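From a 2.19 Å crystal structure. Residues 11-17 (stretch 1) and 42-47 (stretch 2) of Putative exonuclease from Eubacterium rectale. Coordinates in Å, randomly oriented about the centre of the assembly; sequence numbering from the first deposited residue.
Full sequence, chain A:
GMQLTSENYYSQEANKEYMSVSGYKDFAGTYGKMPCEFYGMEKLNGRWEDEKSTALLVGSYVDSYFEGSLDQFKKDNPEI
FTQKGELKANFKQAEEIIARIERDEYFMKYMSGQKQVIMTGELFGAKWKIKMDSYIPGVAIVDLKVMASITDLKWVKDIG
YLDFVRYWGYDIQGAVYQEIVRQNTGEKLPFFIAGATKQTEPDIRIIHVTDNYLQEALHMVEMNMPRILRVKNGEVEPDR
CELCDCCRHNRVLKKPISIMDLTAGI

Stretch 1 (11-17) SQEANKE
Stretch 2 (42-47) EKLNGR

Stretch 1 opens a helix and stretch 2 closes one. Ser11, at phi/psi -67/159, sits at the N-cap, and residues 12-17 follow in helical conformation, with phi from -81 to -55 and psi from -46 to -21. In stretch 2 the helix arrives from earlier in the chain, with phi/psi of -63/-35, -64/-41 and -64/-52 at Glu42, Lys43 and Leu44. Asn45 stays near helical values at -54/-27, Gly46 flips to 83/23, and Arg47 follows at -100/-5. The register is set by Gln12 and Leu44, whose CA atoms lie 6.4 Å apart.

Each terminus is secured locally. Ser11 (chi1 p) caps its helix by accepting from the backbone, Ala14 N to Ser11 OG at 3.0 Å. At the other end, Arg47 N donates to Glu42 O at 3.0 Å, while Arg47 (m, t, m) folds back into a salt bridge, its NH2 2.6 Å from Glu42 OE2.

Across the contact, Gln12 (m, m, chi3 96°) leaves its backbone sideways, but its amide reaches the C-terminal carbonyls. Gln12 NE2 makes a weak hydrogen bond to Lys43 O at 3.4 Å; it approaches Leu44 O more closely, at 2.8 Å, but the angle is too poor for a bond. Gly46 leaves room for this amide: an ideal CB there would lie 2.8 Å from Gln12 NE2, a clash, and would also jam against the carbonyl O of Asn45, so the backbone alone already calls for glycine.

Leu44 (m, t) supplies the apolar part, bringing CD2 to 3.6 Å from Asn15 O and 4.3 Å from Asn15 CB. The CA-to-CB bond of Asn15 (chi1 m) points toward stretch 2. Lys16 (m, t, t, t) starts sideways and extends until its CE is 4.0 Å from Leu44 O. The whole contact buries 255 Å².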

ATOM      1  N   SER A  11      24.554   4.266  25.988  1.00 27.90           N
ATOM      2  CA  SER A  11      24.076   4.942  27.186  1.00 28.24           C
ATOM      3  C   SER A  11      23.864   6.420  26.930  1.00 28.85           C
ATOM      4  O   SER A  11      24.420   6.981  25.993  1.00 28.22           O
ATOM      5  CB  SER A  11      25.031   4.726  28.363  1.00 28.74           C
ATOM      6  OG  SER A  11      26.353   5.232  28.135  1.00 28.30           O
ATOM      7  N   GLN A  12      23.037   7.037  27.770  1.00 30.02           N
ATOM      8  CA  GLN A  12      22.790   8.485  27.708  1.00 30.99           C
ATOM      9  C   GLN A  12      24.078   9.277  27.798  1.00 31.10           C
ATOM     10  O   GLN A  12      24.270  10.192  27.003  1.00 30.63           O
ATOM     11  CB  GLN A  12      21.835   8.938  28.831  1.00 31.53           C
ATOM     12  CG  GLN A  12      20.408   8.402  28.680  1.00 32.54           C
ATOM     13  CD  GLN A  12      19.708   8.976  27.459  1.00 35.19           C
ATOM     14  OE1 GLN A  12      19.683   8.352  26.377  1.00 33.34           O
ATOM     15  NE2 GLN A  12      19.160  10.188  27.614  1.00 34.05           N
ATOM     16  N   GLU A  13      24.944   8.912  28.755  1.00 31.71           N
ATOM     17  CA  GLU A  13      26.266   9.555  28.916  1.00 32.89           C
ATOM     18  C   GLU A  13      27.245   9.179  27.808  1.00 32.53           C
ATOM     19  O   GLU A  13      28.117   9.975  27.479  1.00 33.06           O
ATOM     20  CB  GLU A  13      26.924   9.347  30.321  1.00 33.62           C
ATOM     21  CG  GLU A  13      26.891   7.912  30.944  1.00 36.74           C
ATOM     22  CD  GLU A  13      25.495   7.530  31.559  1.00 40.87           C
ATOM     23  OE1 GLU A  13      25.041   8.211  32.520  1.00 43.74           O
ATOM     24  OE2 GLU A  13      24.849   6.562  31.075  1.00 38.92           O
ATOM     25  N   ALA A  14      27.117   7.992  27.225  1.00 31.98           N
ATOM     26  CA  ALA A  14      27.945   7.673  26.062  1.00 31.62           C
ATOM     27  C   ALA A  14      27.573   8.608  24.889  1.00 31.17           C
ATOM     28  O   ALA A  14      28.445   9.064  24.144  1.00 31.39           O
ATOM     29  CB  ALA A  14      27.813   6.217  25.675  1.00 31.25           C
ATOM     30  N   ASN A  15      26.293   8.937  24.763  1.00 30.77           N
ATOM     31  CA  ASN A  15      25.810   9.759  23.640  1.00 30.76           C
ATOM     32  C   ASN A  15      26.001  11.252  23.788  1.00 30.38           C
ATOM     33  O   ASN A  15      25.982  11.958  22.786  1.00 30.42           O
ATOM     34  CB  ASN A  15      24.326   9.490  23.351  1.00 30.96           C
ATOM     35  CG  ASN A  15      24.111   8.181  22.656  1.00 31.46           C
ATOM     36  OD1 ASN A  15      24.784   7.870  21.669  1.00 31.06           O
ATOM     37  ND2 ASN A  15      23.179   7.390  23.168  1.00 31.18           N
ATOM     38  N   LYS A  16      26.157  11.731  25.019  1.00 30.22           N
ATOM     39  CA  LYS A  16      26.469  13.128  25.255  1.00 30.23           C
ATOM     40  C   LYS A  16      27.933  13.389  24.919  1.00 29.67           C
ATOM     41  O   LYS A  16      28.251  14.371  24.256  1.00 30.09           O
ATOM     42  CB  LYS A  16      26.132  13.531  26.700  1.00 30.55           C
ATOM     43  CG  LYS A  16      24.602  13.694  26.954  1.00 33.32           C
ATOM     44  CD  LYS A  16      24.246  14.521  28.229  1.00 35.44           C
ATOM     45  CE  LYS A  16      22.854  15.172  28.085  1.00 37.20           C
ATOM     46  NZ  LYS A  16      22.117  15.421  29.372  1.00 37.15           N
ATOM     47  N   GLU A  17      28.819  12.499  25.358  1.00 28.98           N
ATOM     48  CA  GLU A  17      30.271  12.644  25.113  1.00 28.57           C
ATOM     49  C   GLU A  17      30.698  12.331  23.652  1.00 27.15           C
ATOM     50  O   GLU A  17      31.689  12.870  23.152  1.00 26.90           O
ATOM     51  CB  GLU A  17      31.087  11.783  26.110  1.00 28.70           C
ATOM     52  CG  GLU A  17      32.480  12.346  26.434  1.00 31.05           C
ATOM     53  CD  GLU A  17      33.202  11.579  27.557  1.00 33.88           C
ATOM     54  OE1 GLU A  17      32.643  11.503  28.683  1.00 35.82           O
ATOM     55  OE2 GLU A  17      34.333  11.063  27.319  1.00 34.99           O
ATOM     56  N   GLU A  42      15.704  15.973  22.465  1.00 23.32           N
ATOM     57  CA  GLU A  42      14.882  15.184  23.370  1.00 24.18           C
ATOM     58  C   GLU A  42      15.397  13.738  23.591  1.00 25.53           C
ATOM     59  O   GLU A  42      15.298  13.206  24.704  1.00 25.43           O
ATOM     60  CB  GLU A  42      13.442  15.187  22.877  1.00 24.86           C
ATOM     61  CG  GLU A  42      12.855  16.580  22.837  1.00 24.66           C
ATOM     62  CD  GLU A  42      12.854  17.230  24.190  1.00 25.59           C
ATOM     63  OE1 GLU A  42      12.027  16.834  25.029  1.00 25.75           O
ATOM     64  OE2 GLU A  42      13.666  18.158  24.424  1.00 26.23           O
ATOM     65  N   LYS A  43      15.968  13.110  22.562  1.00 27.07           N
ATOM     66  CA  LYS A  43      16.620  11.788  22.728  1.00 28.34           C
ATOM     67  C   LYS A  43      17.840  11.837  23.657  1.00 28.74           C
ATOM     68  O   LYS A  43      18.043  10.918  24.464  1.00 27.93           O
ATOM     69  CB  LYS A  43      17.045  11.174  21.380  1.00 28.87           C
ATOM     70  CG  LYS A  43      15.949  10.360  20.689  1.00 32.34           C
ATOM     71  CD  LYS A  43      16.404   9.830  19.278  1.00 36.25           C
ATOM     72  CE  LYS A  43      17.020   8.399  19.302  1.00 39.00           C
ATOM     73  NZ  LYS A  43      17.896   8.067  18.121  1.00 40.21           N
ATOM     74  N   LEU A  44      18.646  12.893  23.519  1.00 29.41           N
ATOM     75  CA  LEU A  44      19.825  13.111  24.354  1.00 30.48           C
ATOM     76  C   LEU A  44      19.477  13.321  25.826  1.00 31.24           C
ATOM     77  O   LEU A  44      20.053  12.655  26.680  1.00 31.42           O
ATOM     78  CB  LEU A  44      20.608  14.326  23.849  1.00 30.74           C
ATOM     79  CG  LEU A  44      21.324  14.176  22.513  1.00 30.66           C
ATOM     80  CD1 LEU A  44      21.522  15.558  21.885  1.00 30.91           C
ATOM     81  CD2 LEU A  44      22.661  13.431  22.712  1.00 30.46           C
ATOM     82  N   ASN A  45      18.561  14.265  26.100  1.00 32.47           N
ATOM     83  CA  ASN A  45      18.008  14.532  27.454  1.00 33.56           C
ATOM     84  C   ASN A  45      17.428  13.297  28.135  1.00 33.72           C
ATOM     85  O   ASN A  45      17.324  13.252  29.360  1.00 33.65           O
ATOM     86  CB  ASN A  45      16.801  15.504  27.405  1.00 34.40           C
ATOM     87  CG  ASN A  45      17.128  16.898  26.863  1.00 35.74           C
ATOM     88  OD1 ASN A  45      18.287  17.343  26.834  1.00 39.61           O
ATOM     89  ND2 ASN A  45      16.074  17.598  26.433  1.00 34.21           N
ATOM     90  N   GLY A  46      16.979  12.333  27.332  1.00 34.19           N
ATOM     91  CA  GLY A  46      16.239  11.182  27.847  1.00 34.63           C
ATOM     92  C   GLY A  46      14.757  11.453  28.066  1.00 35.06           C
ATOM     93  O   GLY A  46      14.112  10.762  28.836  1.00 35.07           O
ATOM     94  N   ARG A  47      14.206  12.451  27.383  1.00 35.80           N
ATOM     95  CA  ARG A  47      12.782  12.779  27.530  1.00 36.72           C
ATOM     96  C   ARG A  47      11.934  12.209  26.402  1.00 36.62           C
ATOM     97  O   ARG A  47      10.709  12.326  26.430  1.00 36.82           O
ATOM     98  CB  ARG A  47      12.600  14.288  27.610  1.00 36.80           C
ATOM     99  CG  ARG A  47      13.475  14.901  28.664  1.00 39.04           C
ATOM    100  CD  ARG A  47      13.042  16.291  29.018  1.00 40.88           C
ATOM    101  NE  ARG A  47      13.089  17.143  27.845  1.00 43.75           N
ATOM    102  CZ  ARG A  47      12.897  18.456  27.867  1.00 48.73           C
ATOM    103  NH1 ARG A  47      12.654  19.097  29.018  1.00 50.27           N
ATOM    104  NH2 ARG A  47      12.953  19.148  26.731  1.00 50.01           N
TER